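Local coordinates for protein oligogalacturonate lyase (Yersinia enterocolitica subsp. enterocolitica, PDB 3PE7) that probably cleaves short oligogalacturonates by beta-elimination in the cytoplasm, as a seven-bladed beta-propeller lyase that binds manganese and calcium, at residues D263-S268 and N276-S281; N318-Y323 and R337-W342. All coordinates share one frame; numbering follows the deposited sequence.

Contact 1. Residues D263-S268 and N276-S281; sequences DRFIYS and NRQLTS
Q278 lies across two aromatic rings. Its CA lies over the centre of the Y267 ring, Q278 CB makes a CH-pi contact over the same face, 3.8 Å from the centroid, and CG reaches the rim at CE2. With CG anti to the backbone N (chi1 -176°) and the chain extended beyond it, Q278 CD comes within 3.5 Å of F265 CD1, and Q278 OE1 lies over that ring's face, toward the rim. The amide and the F265 ring are 25° from parallel, the Y267 ring stands steeply to the amide, and Y267 OH is 3.1 Å from Q278 OE1. S281 CB meets F265 CE1. Strands 264-269 and 276-285 form an antiparallel hairpin, the outer two strands of a four-stranded propeller blade. S268 and R277 exchange two backbone bonds, and I266 N donates to T280 O at 2.8 Å. Between these pairs strand 276-285 carries one extra residue, a classic beta bulge: L279 and T280 stand opposite I266, whose O accepts from L279 N at 2.7 Å and only weakly from T280 N. Away from the rings, T280 CG2 packs on I266 CD1, and L279 CD1 on S268 CB. Further out, Y267 meets the Y254 ring and makes a cation-pi contact with K232, while I266 and S268 rest on V253. R277 NH1 forms a salt bridge with E275 OE1, near the calcium site of D270 and E272.

Contact 2. Residues N318-Y323 and R337-W342; sequences NDPFLY and RHDTSW
The H338 imidazole takes the carbonyl oxygen of P320 over the centre of one face, 3.3 Å above its plane, while L322 CG and T340 N lie at its edge. A chi1 of 66° sets H338 CG between the backbone N and the carbonyl carbon, 3.4 Å from P320 O; H338 CE1 is 3.5 Å from D319 O. The guanidinium of R337 has P320 CG over one face, 3.6 Å from NH2, and D339 OD2 in plane at its edge. R337 holds D339 side-on: NE meets OD2 at 2.8 Å in a salt bridge, and NH2 bonds the syn lone pair of OD1, an oxygen 22° out of the guanidinium plane. The F321 ring, its plane steep to the guanidinium, touches R337 NH1 with CZ and R337 CG with CE2, and P320 CG lies over one of its faces toward the rim. P320 O is gripped by two backbone donors: H338 N at 2.6 Å, nearly in line with the carbonyl, and D339 N at 3.2 Å, in the carbonyl plane on a lone pair. F321 and R337 form a non-hydrogen-bonded antiparallel pair, where strand 331-337, outermost in its propeller blade, leaves strand 321-326 and runs into the loop that supplies manganese ligands Q350, H353 and H355. An Asx turn shapes the entry to strand 321-326: D319 OD2 accepts from F321 N, and OD1 receives Y323 OH on its syn lone pair. A water links D319 O to W342 NE1, with a weak bond to H338 NE2. Beyond, W342 meets the ring of H353 edge-to-face, L322 and H338 pack on F367 of the adjoining blade, and R337 NH1 bonds S18 OG.

Overall arrangement
From the N terminus, the chain passes through earlier blades before contact 1 closes a short loop: strand 264-269 turns through the calcium ligands D270 and E272 and returns as strand 276-285, completing the outer side of its blade. The chain then runs past manganese ligand H287 through the inner strands of the next blade, and contact 2 closes the open end of the hairpin of strands 321-326 and 331-337. The two neither nest nor cross; the centres of contact 1 and contact 2 are about 22 Å apart. D319 and Y323 touch P283, so contact 2 reaches the outer strand that contact 1 pairs; it also meets the blade of strand 364-369, which strands 12-15 and 22-25 share.

Contact 1. Residues D263-S268 and N276-S281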
ATOM      1  N   ASP A 263      18.148  -8.915 -13.313  1.00 13.87           N
ATOM      2  CA  ASP A 263      16.903  -8.720 -14.074  1.00 14.26           C
ATOM      3  C   ASP A 263      15.682  -9.075 -13.242  1.00 13.73           C
ATOM      4  O   ASP A 263      15.674 -10.078 -12.533  1.00 14.55           O
ATOM      5  CB  ASP A 263      16.909  -9.538 -15.366  1.00 14.27           C
ATOM      6  CG  ASP A 263      17.926  -9.034 -16.370  1.00 17.94           C
ATOM      7  OD1 ASP A 263      18.345  -7.853 -16.256  1.00 17.07           O
ATOM      8  OD2 ASP A 263      18.293  -9.823 -17.270  1.00 19.81           O
ATOM      9  N   ARG A 264      14.679  -8.211 -13.312  1.00 13.18           N
ATOM     10  CA  ARG A 264      13.418  -8.411 -12.618  1.00 13.59           C
ATOM     11  C   ARG A 264      12.328  -8.656 -13.637  1.00 12.52           C
ATOM     12  O   ARG A 264      12.380  -8.106 -14.735  1.00 12.49           O
ATOM     13  CB  ARG A 264      13.066  -7.146 -11.822  1.00 13.94           C
ATOM     14  CG  ARG A 264      13.392  -7.199 -10.335  1.00 16.60           C
ATOM     15  CD  ARG A 264      14.859  -7.174 -10.055  1.00 20.57           C
ATOM     16  NE  ARG A 264      15.117  -6.935  -8.626  1.00 21.59           N
ATOM     17  CZ  ARG A 264      16.263  -7.239  -8.017  1.00 24.76           C
ATOM     18  NH1 ARG A 264      16.417  -6.993  -6.722  1.00 24.71           N
ATOM     19  NH2 ARG A 264      17.259  -7.795  -8.696  1.00 25.94           N
ATOM     20  N   PHE A 265      11.324  -9.447 -13.248  1.00 12.67           N
ATOM     21  CA  PHE A 265      10.207  -9.802 -14.130  1.00 12.11           C
ATOM     22  C   PHE A 265       8.863  -9.689 -13.420  1.00 11.92           C
ATOM     23  O   PHE A 265       8.741 -10.072 -12.256  1.00 11.34           O
ATOM     24  CB  PHE A 265      10.386 -11.230 -14.665  1.00 13.29           C
ATOM     25  CG  PHE A 265      11.591 -11.387 -15.543  1.00 16.23           C
ATOM     26  CD1 PHE A 265      11.496 -11.164 -16.908  1.00 18.62           C
ATOM     27  CD2 PHE A 265      12.835 -11.721 -14.994  1.00 18.26           C
ATOM     28  CE1 PHE A 265      12.632 -11.274 -17.724  1.00 19.78           C
ATOM     29  CE2 PHE A 265      13.960 -11.847 -15.808  1.00 19.38           C
ATOM     30  CZ  PHE A 265      13.850 -11.624 -17.166  1.00 21.04           C
ATOM     31  N   ILE A 266       7.875  -9.136 -14.120  1.00 11.45           N
ATOM     32  CA  ILE A 266       6.486  -9.145 -13.633  1.00 11.20           C
ATOM     33  C   ILE A 266       5.815 -10.461 -14.025  1.00 11.62           C
ATOM     34  O   ILE A 266       5.894 -10.880 -15.197  1.00 12.17           O
ATOM     35  CB  ILE A 266       5.649  -7.961 -14.196  1.00 10.95           C
ATOM     36  CG1 ILE A 266       6.322  -6.616 -13.893  1.00 10.79           C
ATOM     37  CG2 ILE A 266       4.233  -7.997 -13.665  1.00 11.89           C
ATOM     38  CD1 ILE A 266       5.654  -5.426 -14.609  1.00 11.06           C
ATOM     39  N   TYR A 267       5.173 -11.097 -13.046  1.00 11.02           N
ATOM     40  CA  TYR A 267       4.466 -12.364 -13.236  1.00 11.96           C
ATOM     41  C   TYR A 267       3.021 -12.198 -12.808  1.00 12.19           C
ATOM     42  O   TYR A 267       2.691 -11.313 -12.014  1.00 11.46           O
ATOM     43  CB  TYR A 267       5.087 -13.453 -12.357  1.00 12.47           C
ATOM     44  CG  TYR A 267       6.228 -14.223 -12.986  1.00 13.37           C
ATOM     45  CD1 TYR A 267       6.052 -15.534 -13.433  1.00 13.38           C
ATOM     46  CD2 TYR A 267       7.480 -13.636 -13.145  1.00 14.03           C
ATOM     47  CE1 TYR A 267       7.111 -16.250 -14.007  1.00 15.05           C
ATOM     48  CE2 TYR A 267       8.541 -14.350 -13.721  1.00 15.22           C
ATOM     49  CZ  TYR A 267       8.341 -15.645 -14.146  1.00 15.76           C
ATOM     50  OH  TYR A 267       9.389 -16.332 -14.726  1.00 19.39           O
ATOM     51  N   SER A 268       2.156 -13.052 -13.343  1.00 12.09           N
ATOM     52  CA  SER A 268       0.762 -13.094 -12.939  1.00 12.85           C
ATOM     53  C   SER A 268       0.457 -14.523 -12.538  1.00 12.58           C
ATOM     54  O   SER A 268       1.005 -15.453 -13.142  1.00 13.49           O
ATOM     55  CB  SER A 268      -0.110 -12.720 -14.138  1.00 13.63           C
ATOM     56  OG  SER A 268      -1.356 -12.256 -13.681  1.00 19.15           O
ATOM     57  N   ASN A 276       1.227 -19.769 -13.171  1.00 13.12           N
ATOM     58  CA  ASN A 276       2.031 -18.559 -13.078  1.00 14.06           C
ATOM     59  C   ASN A 276       2.671 -18.262 -14.429  1.00 14.39           C
ATOM     60  O   ASN A 276       3.298 -19.149 -15.037  1.00 16.17           O
ATOM     61  CB  ASN A 276       3.122 -18.723 -12.008  1.00 13.90           C
ATOM     62  CG  ASN A 276       2.565 -18.791 -10.595  1.00 15.18           C
ATOM     63  OD1 ASN A 276       1.815 -19.709 -10.236  1.00 16.74           O
ATOM     64  ND2 ASN A 276       2.941 -17.827  -9.782  1.00 12.19           N
ATOM     65  N   ARG A 277       2.493 -17.033 -14.913  1.00 14.26           N
ATOM     66  CA  ARG A 277       3.010 -16.639 -16.226  1.00 14.66           C
ATOM     67  C   ARG A 277       3.878 -15.388 -16.148  1.00 14.53           C
ATOM     68  O   ARG A 277       3.528 -14.427 -15.466  1.00 13.46           O
ATOM     69  CB  ARG A 277       1.839 -16.399 -17.188  1.00 14.76           C
ATOM     70  CG  ARG A 277       1.133 -17.685 -17.586  1.00 19.63           C
ATOM     71  CD  ARG A 277       0.320 -17.449 -18.853  1.00 27.05           C
ATOM     72  NE  ARG A 277      -1.107 -17.397 -18.571  1.00 31.66           N
ATOM     73  CZ  ARG A 277      -2.004 -18.182 -19.166  1.00 34.78           C
ATOM     74  NH1 ARG A 277      -1.620 -19.067 -20.085  1.00 36.16           N
ATOM     75  NH2 ARG A 277      -3.286 -18.080 -18.848  1.00 35.34           N
ATOM     76  N   GLN A 278       5.009 -15.417 -16.852  1.00 14.31           N
ATOM     77  CA  GLN A 278       5.890 -14.260 -16.966  1.00 14.98           C
ATOM     78  C   GLN A 278       5.305 -13.280 -17.976  1.00 15.01           C
ATOM     79  O   GLN A 278       5.055 -13.634 -19.137  1.00 15.66           O
ATOM     80  CB  GLN A 278       7.291 -14.697 -17.407  1.00 15.05           C
ATOM     81  CG  GLN A 278       8.289 -13.568 -17.464  1.00 17.07           C
ATOM     82  CD  GLN A 278       9.663 -14.029 -17.917  1.00 18.53           C
ATOM     83  OE1 GLN A 278      10.328 -14.799 -17.233  1.00 21.71           O
ATOM     84  NE2 GLN A 278      10.094 -13.543 -19.060  1.00 21.48           N
ATOM     85  N   LEU A 279       5.087 -12.049 -17.540  1.00 14.18           N
ATOM     86  CA  LEU A 279       4.464 -11.052 -18.401  1.00 14.74           C
ATOM     87  C   LEU A 279       5.489 -10.201 -19.140  1.00 14.68           C
ATOM     88  O   LEU A 279       5.378 -10.008 -20.357  1.00 14.48           O
ATOM     89  CB  LEU A 279       3.486 -10.179 -17.599  1.00 14.64           C
ATOM     90  CG  LEU A 279       2.391 -10.925 -16.831  1.00 16.65           C
ATOM     91  CD1 LEU A 279       1.492  -9.932 -16.092  1.00 17.19           C
ATOM     92  CD2 LEU A 279       1.561 -11.837 -17.766  1.00 15.38           C
ATOM     93  N   THR A 280       6.480  -9.691 -18.405  1.00 14.26           N
ATOM     94  CA  THR A 280       7.467  -8.764 -18.982  1.00 15.17           C
ATOM     95  C   THR A 280       8.638  -8.554 -18.030  1.00 14.76           C
ATOM     96  O   THR A 280       8.553  -8.852 -16.838  1.00 14.58           O
ATOM     97  CB  THR A 280       6.836  -7.391 -19.362  1.00 14.72           C
ATOM     98  OG1 THR A 280       7.807  -6.601 -20.062  1.00 16.98           O
ATOM     99  CG2 THR A 280       6.351  -6.614 -18.111  1.00 15.40           C
ATOM    100  N   SER A 281       9.751  -8.058 -18.569  1.00 15.83           N
ATOM    101  CA  SER A 281      10.881  -7.677 -17.745  1.00 15.70           C
ATOM    102  C   SER A 281      10.600  -6.257 -17.252  1.00 14.86           C
ATOM    103  O   SER A 281       9.748  -5.562 -17.812  1.00 15.71           O
ATOM    104  CB  SER A 281      12.168  -7.723 -18.571  1.00 16.24           C
ATOM    105  OG  SER A 281      12.049  -6.855 -19.681  1.00 18.92           O
TER

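Contact 2. Residues N318-Y323 and R337-W342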
ATOM      1  N   ASN A 318      20.040   5.585  -7.351  1.00 23.67           N
ATOM      2  CA  ASN A 318      20.305   4.776  -8.562  1.00 21.35           C
ATOM      3  C   ASN A 318      19.327   5.046  -9.713  1.00 19.89           C
ATOM      4  O   ASN A 318      19.740   5.255 -10.872  1.00 19.92           O
ATOM      5  CB  ASN A 318      20.326   3.273  -8.231  1.00 21.41           C
ATOM      6  CG  ASN A 318      20.792   2.407  -9.410  1.00 21.30           C
ATOM      7  OD1 ASN A 318      20.286   1.294  -9.613  1.00 24.36           O
ATOM      8  ND2 ASN A 318      21.768   2.901 -10.172  1.00 17.18           N
ATOM      9  N   ASP A 319      18.037   5.009  -9.393  1.00 16.44           N
ATOM     10  CA  ASP A 319      17.015   5.137 -10.414  1.00 13.91           C
ATOM     11  C   ASP A 319      15.914   6.052  -9.898  1.00 12.35           C
ATOM     12  O   ASP A 319      15.077   5.613  -9.115  1.00 12.16           O
ATOM     13  CB  ASP A 319      16.435   3.758 -10.766  1.00 13.01           C
ATOM     14  CG  ASP A 319      15.576   3.789 -12.029  1.00 12.92           C
ATOM     15  OD1 ASP A 319      15.372   2.727 -12.654  1.00 12.58           O
ATOM     16  OD2 ASP A 319      15.128   4.871 -12.431  1.00 13.00           O
ATOM     17  N   PRO A 320      15.903   7.330 -10.339  1.00 11.19           N
ATOM     18  CA  PRO A 320      14.947   8.314  -9.826  1.00 11.24           C
ATOM     19  C   PRO A 320      13.576   8.290 -10.567  1.00 11.80           C
ATOM     20  O   PRO A 320      12.710   9.147 -10.309  1.00 11.55           O
ATOM     21  CB  PRO A 320      15.666   9.648 -10.100  1.00 11.47           C
ATOM     22  CG  PRO A 320      16.385   9.397 -11.401  1.00 11.64           C
ATOM     23  CD  PRO A 320      16.875   7.935 -11.281  1.00 12.09           C
ATOM     24  N   PHE A 321      13.415   7.353 -11.498  1.00 10.53           N
ATOM     25  CA  PHE A 321      12.277   7.391 -12.415  1.00 10.24           C
ATOM     26  C   PHE A 321      11.072   6.574 -11.979  1.00  9.79           C
ATOM     27  O   PHE A 321      11.211   5.576 -11.260  1.00 10.27           O
ATOM     28  CB  PHE A 321      12.706   6.949 -13.824  1.00 10.94           C
ATOM     29  CG  PHE A 321      13.692   7.882 -14.448  1.00 12.38           C
ATOM     30  CD1 PHE A 321      15.042   7.551 -14.485  1.00 12.64           C
ATOM     31  CD2 PHE A 321      13.274   9.118 -14.963  1.00 12.70           C
ATOM     32  CE1 PHE A 321      15.988   8.436 -15.048  1.00 14.68           C
ATOM     33  CE2 PHE A 321      14.215  10.020 -15.519  1.00 14.43           C
ATOM     34  CZ  PHE A 321      15.570   9.664 -15.566  1.00 14.81           C
ATOM     35  N   LEU A 322       9.905   7.040 -12.422  1.00  8.81           N
ATOM     36  CA  LEU A 322       8.656   6.274 -12.385  1.00  8.78           C
ATOM     37  C   LEU A 322       8.421   5.664 -13.761  1.00  9.30           C
ATOM     38  O   LEU A 322       8.539   6.363 -14.776  1.00  9.70           O
ATOM     39  CB  LEU A 322       7.479   7.177 -12.005  1.00  9.99           C
ATOM     40  CG  LEU A 322       7.554   7.713 -10.566  1.00  8.68           C
ATOM     41  CD1 LEU A 322       6.865   9.055 -10.426  1.00  8.76           C
ATOM     42  CD2 LEU A 322       6.989   6.721  -9.542  1.00 10.02           C
ATOM     43  N   TYR A 323       8.046   4.380 -13.782  1.00  8.47           N
ATOM     44  CA  TYR A 323       7.826   3.662 -15.034  1.00  9.10           C
ATOM     45  C   TYR A 323       6.389   3.225 -15.154  1.00  9.59           C
ATOM     46  O   TYR A 323       5.799   2.775 -14.178  1.00  8.88           O
ATOM     47  CB  TYR A 323       8.697   2.406 -15.102  1.00  9.04           C
ATOM     48  CG  TYR A 323      10.167   2.702 -15.059  1.00  9.52           C
ATOM     49  CD1 TYR A 323      10.855   3.068 -16.223  1.00 10.22           C
ATOM     50  CD2 TYR A 323      10.860   2.645 -13.856  1.00 10.69           C
ATOM     51  CE1 TYR A 323      12.227   3.366 -16.190  1.00 12.58           C
ATOM     52  CE2 TYR A 323      12.243   2.916 -13.803  1.00 11.82           C
ATOM     53  CZ  TYR A 323      12.906   3.285 -14.977  1.00 13.06           C
ATOM     54  OH  TYR A 323      14.248   3.573 -14.917  1.00 14.94           O
ATOM     55  N   ARG A 337      10.153  11.693 -13.146  1.00 10.31           N
ATOM     56  CA  ARG A 337      11.061  11.426 -12.043  1.00 10.02           C
ATOM     57  C   ARG A 337      10.282  11.480 -10.742  1.00  9.98           C
ATOM     58  O   ARG A 337       9.493  12.402 -10.524  1.00 10.50           O
ATOM     59  CB  ARG A 337      12.148  12.508 -11.992  1.00  9.95           C
ATOM     60  CG  ARG A 337      12.955  12.663 -13.295  1.00 10.38           C
ATOM     61  CD  ARG A 337      13.878  13.908 -13.220  1.00 11.58           C
ATOM     62  NE  ARG A 337      14.961  13.705 -12.247  1.00 12.32           N
ATOM     63  CZ  ARG A 337      16.123  13.123 -12.516  1.00 14.03           C
ATOM     64  NH1 ARG A 337      16.411  12.719 -13.759  1.00 13.12           N
ATOM     65  NH2 ARG A 337      17.005  12.952 -11.549  1.00 15.10           N
ATOM     66  N   HIS A 338      10.504  10.505  -9.862  1.00  9.67           N
ATOM     67  CA  HIS A 338      10.078  10.698  -8.470  1.00  9.12           C
ATOM     68  C   HIS A 338      11.137  11.479  -7.666  1.00  9.58           C
ATOM     69  O   HIS A 338      10.789  12.313  -6.809  1.00  9.02           O
ATOM     70  CB  HIS A 338       9.677   9.362  -7.797  1.00  9.35           C
ATOM     71  CG  HIS A 338      10.807   8.393  -7.605  1.00  8.50           C
ATOM     72  ND1 HIS A 338      10.885   7.193  -8.275  1.00 10.80           N
ATOM     73  CD2 HIS A 338      11.875   8.431  -6.778  1.00  6.35           C
ATOM     74  CE1 HIS A 338      11.981   6.551  -7.901  1.00  6.86           C
ATOM     75  NE2 HIS A 338      12.597   7.285  -6.985  1.00 11.02           N
ATOM     76  N   ASP A 339      12.419  11.231  -7.952  1.00  9.15           N
ATOM     77  CA  ASP A 339      13.533  11.926  -7.258  1.00  8.99           C
ATOM     78  C   ASP A 339      13.507  11.831  -5.724  1.00  9.24           C
ATOM     79  O   ASP A 339      14.031  12.720  -5.031  1.00  9.85           O
ATOM     80  CB  ASP A 339      13.603  13.412  -7.670  1.00  9.21           C
ATOM     81  CG  ASP A 339      14.444  13.651  -8.903  1.00 10.25           C
ATOM     82  OD1 ASP A 339      15.478  12.958  -9.083  1.00 11.64           O
ATOM     83  OD2 ASP A 339      14.072  14.556  -9.683  1.00 13.31           O
ATOM     84  N   THR A 340      12.919  10.773  -5.176  1.00  9.35           N
ATOM     85  CA  THR A 340      12.938  10.622  -3.716  1.00  8.67           C
ATOM     86  C   THR A 340      14.335  10.278  -3.214  1.00  9.23           C
ATOM     87  O   THR A 340      15.123   9.659  -3.936  1.00  9.08           O
ATOM     88  CB  THR A 340      11.871   9.628  -3.186  1.00  9.73           C
ATOM     89  OG1 THR A 340      11.609   9.947  -1.823  1.00  9.16           O
ATOM     90  CG2 THR A 340      12.340   8.182  -3.266  1.00 10.03           C
ATOM     91  N   SER A 341      14.627  10.690  -1.986  1.00  9.29           N
ATOM     92  CA  SER A 341      15.923  10.423  -1.344  1.00 10.16           C
ATOM     93  C   SER A 341      15.940   9.070  -0.647  1.00 10.12           C
ATOM     94  O   SER A 341      17.020   8.546  -0.326  1.00 10.46           O
ATOM     95  CB  SER A 341      16.240  11.510  -0.304  1.00 10.08           C
ATOM     96  OG  SER A 341      15.456  11.304   0.865  1.00 10.32           O
ATOM     97  N   TRP A 342      14.736   8.541  -0.390  1.00 10.58           N
ATOM     98  CA  TRP A 342      14.530   7.329   0.415  1.00 10.05           C
ATOM     99  C   TRP A 342      14.897   7.483   1.895  1.00 10.75           C
ATOM    100  O   TRP A 342      14.938   6.485   2.642  1.00 11.32           O
ATOM    101  CB  TRP A 342      15.272   6.136  -0.200  1.00 10.55           C
ATOM    102  CG  TRP A 342      14.887   5.866  -1.629  1.00  7.85           C
ATOM    103  CD1 TRP A 342      15.566   6.264  -2.754  1.00 10.55           C
ATOM    104  CD2 TRP A 342      13.752   5.115  -2.090  1.00  9.62           C
ATOM    105  NE1 TRP A 342      14.924   5.823  -3.882  1.00  9.23           N
ATOM    106  CE2 TRP A 342      13.812   5.104  -3.506  1.00 10.25           C
ATOM    107  CE3 TRP A 342      12.686   4.463  -1.448  1.00 12.25           C
ATOM    108  CZ2 TRP A 342      12.839   4.477  -4.293  1.00 12.53           C
ATOM    109  CZ3 TRP A 342      11.720   3.829  -2.242  1.00 12.12           C
ATOM    110  CH2 TRP A 342      11.805   3.851  -3.643  1.00 11.18           C
TER
HETATM  111  O   HOH W   1      15.878   6.329  -6.479  1.00 13.51           O